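Local coordinates for protein galactose-binding lectin (Arachis hypogaea, PDB 6VAW) that binds D-galactose and galactoside mimics as a legume lectin that carries calcium and manganese ions and assembles into a homotetramer, at the interface of chains A and B. Sequence-based numbering; all coordinates share one arbitrary frame. Chains: chain A/B, Galactose-binding lectin.

The interface of chains A and B. Residues chain A 29, 31, 72, 158, 160, 221; chain B 29, 31, 72, 158, 160, 221.
Carboxylate oxygen OE1 of B:Glu72 takes hydrogen bonds from both terminal nitrogens of A:Arg221, NH2 at 3.1 Å and NH1 at 3.3 Å. The two donors come from the same face of the carboxylate, whose plane stands 83° to the guanidinium, while the oxygen lies at the guanidinium edge, in its plane. This is an end-on salt bridge to one oxygen, made tip to tip. A long arginine suits the place: its chain bends at chi3 (52°) to bring the flat donor end to the acid, which reaches out from strand 64-74 with CG anti to the backbone N (chi1 -174°). The twofold twin pairs B:Arg221 NH2 with A:Glu72 OE1 at 2.8 Å. Glutamate offers a second oxygen, OE2, for water: one water joins A:Glu72 OE2 to B:Asn31 ND2, the other B:Glu72 OE2 to A:Asn31 ND2, the asparagine amide suiting a neutral polar link. The first water lies over a face of B:Arg221, toward its rim, the second likewise over A:Arg221; each opposite face rests against CG2 of its own chain's valine, A:Val160 or B:Val160, small, branched and not competing for the donors. Near the axis A:Arg221 NH1 and B:Arg221 NH1 approach to 3.4 Å, a probably unfavourable meeting of like charges that the carboxylates may offset. ND2 of A:Asn29, a poorly ordered residue, faces ND2 of B:Asn29 without bonding. The paired salt bridges and waters thus help join two subunits of the lectin homotetramer.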
loop_
_atom_site.group_PDB
_atom_site.type_symbol
_atom_site.label_atom_id
_atom_site.label_comp_id
_atom_site.label_asym_id
_atom_site.label_seq_id
_atom_site.Cartn_x
_atom_site.Cartn_y
_atom_site.Cartn_z
ATOM N N ASN A 29 19.804 12.080 -1.254
ATOM C CA ASN A 29 18.951 10.924 -1.537
ATOM C C ASN A 29 18.292 11.017 -2.922
ATOM O O ASN A 29 17.632 10.068 -3.345
ATOM C CB ASN A 29 17.897 10.730 -0.437
ATOM C CG ASN A 29 16.820 11.793 -0.313
ATOM O OD1 ASN A 29 16.757 12.760 -1.070
ATOM N ND2 ASN A 29 15.928 11.627 0.655
ATOM N N ASN A 31 15.997 13.396 -3.897
ATOM C CA ASN A 31 14.719 14.106 -3.823
ATOM C C ASN A 31 14.909 15.588 -4.049
ATOM O O ASN A 31 15.949 16.140 -3.685
ATOM C CB ASN A 31 14.046 13.935 -2.440
ATOM C CG ASN A 31 13.560 12.556 -2.029
ATOM O OD1 ASN A 31 13.080 12.371 -0.906
ATOM N ND2 ASN A 31 13.645 11.568 -2.904
ATOM N N GLU A 72 6.078 14.189 -1.104
ATOM C CA GLU A 72 5.925 14.082 0.333
ATOM C C GLU A 72 5.920 15.473 0.955
ATOM O O GLU A 72 6.747 16.316 0.602
ATOM C CB GLU A 72 7.071 13.220 0.906
ATOM C CG GLU A 72 6.964 12.894 2.382
ATOM C CD GLU A 72 8.270 12.411 2.997
ATOM O OE1 GLU A 72 8.942 11.539 2.393
ATOM O OE2 GLU A 72 8.631 12.922 4.081
ATOM N N GLY A 158 4.781 13.232 6.409
ATOM C CA GLY A 158 5.751 12.170 6.157
ATOM C C GLY A 158 5.288 11.052 5.240
ATOM O O GLY A 158 6.039 10.096 5.006
ATOM N N VAL A 160 4.256 9.270 1.682
ATOM C CA VAL A 160 4.565 9.371 0.253
ATOM C C VAL A 160 3.211 9.304 -0.492
ATOM O O VAL A 160 2.432 8.369 -0.283
ATOM C CB VAL A 160 5.593 8.318 -0.242
ATOM C CG1 VAL A 160 5.775 8.383 -1.757
ATOM C CG2 VAL A 160 6.938 8.497 0.459
ATOM N N ARG A 221 9.693 13.314 -5.293
ATOM C CA ARG A 221 10.464 12.070 -5.279
ATOM C C ARG A 221 10.704 11.443 -6.650
ATOM O O ARG A 221 11.789 10.902 -6.907
ATOM C CB ARG A 221 9.774 11.064 -4.355
ATOM C CG ARG A 221 9.735 11.535 -2.880
ATOM C CD ARG A 221 8.979 10.589 -1.962
ATOM N NE ARG A 221 9.457 9.202 -2.077
ATOM C CZ ARG A 221 10.410 8.668 -1.317
ATOM N NH1 ARG A 221 10.998 9.394 -0.368
ATOM N NH2 ARG A 221 10.780 7.408 -1.491
ATOM N N ASN B 29 14.890 17.155 5.462
ATOM C CA ASN B 29 13.564 16.526 5.482
ATOM C C ASN B 29 13.308 15.709 6.782
ATOM O O ASN B 29 12.209 15.190 6.966
ATOM C CB ASN B 29 13.342 15.655 4.237
ATOM C CG ASN B 29 14.195 14.419 4.116
ATOM O OD1 ASN B 29 15.033 14.103 4.962
ATOM N ND2 ASN B 29 13.983 13.676 3.045
ATOM N N ASN B 31 15.109 12.950 7.738
ATOM C CA ASN B 31 15.620 11.593 7.593
ATOM C C ASN B 31 17.036 11.512 8.085
ATOM O O ASN B 31 17.784 12.487 7.986
ATOM C CB ASN B 31 15.590 11.123 6.129
ATOM C CG ASN B 31 14.241 10.915 5.463
ATOM O OD1 ASN B 31 14.188 10.612 4.271
ATOM N ND2 ASN B 31 13.131 11.050 6.193
ATOM N N GLU B 72 14.827 3.464 3.687
ATOM C CA GLU B 72 14.938 3.511 2.239
ATOM C C GLU B 72 16.397 3.351 1.838
ATOM O O GLU B 72 17.281 3.995 2.419
ATOM C CB GLU B 72 14.367 4.859 1.727
ATOM C CG GLU B 72 14.284 4.987 0.214
ATOM C CD GLU B 72 14.126 6.420 -0.274
ATOM O OE1 GLU B 72 13.277 7.153 0.288
ATOM O OE2 GLU B 72 14.864 6.817 -1.207
ATOM N N GLY B 158 14.956 3.263 -3.995
ATOM C CA GLY B 158 14.023 4.370 -3.780
ATOM C C GLY B 158 12.712 4.002 -3.116
ATOM O O GLY B 158 11.850 4.862 -2.921
ATOM N N VAL B 160 10.252 2.863 -0.014
ATOM C CA VAL B 160 10.136 2.969 1.444
ATOM C C VAL B 160 9.744 1.564 1.952
ATOM O O VAL B 160 8.779 0.965 1.444
ATOM C CB VAL B 160 9.164 4.070 1.921
ATOM C CG1 VAL B 160 8.993 4.037 3.441
ATOM C CG2 VAL B 160 9.639 5.457 1.464
ATOM N N ARG B 221 13.856 6.628 8.210
ATOM C CA ARG B 221 12.743 7.578 8.104
ATOM C C ARG B 221 11.933 7.746 9.379
ATOM O O ARG B 221 11.513 8.864 9.681
ATOM C CB ARG B 221 11.823 7.163 6.959
ATOM C CG ARG B 221 12.513 7.242 5.584
ATOM C CD ARG B 221 11.628 6.779 4.442
ATOM N NE ARG B 221 10.342 7.467 4.423
ATOM C CZ ARG B 221 10.097 8.574 3.734
ATOM N NH1 ARG B 221 11.048 9.127 2.989
ATOM N NH2 ARG B 221 8.901 9.142 3.789
HETATM O O HOH W 1 10.341 11.354 5.946
HETATM O O HOH W 2 13.540 8.514 -3.340
#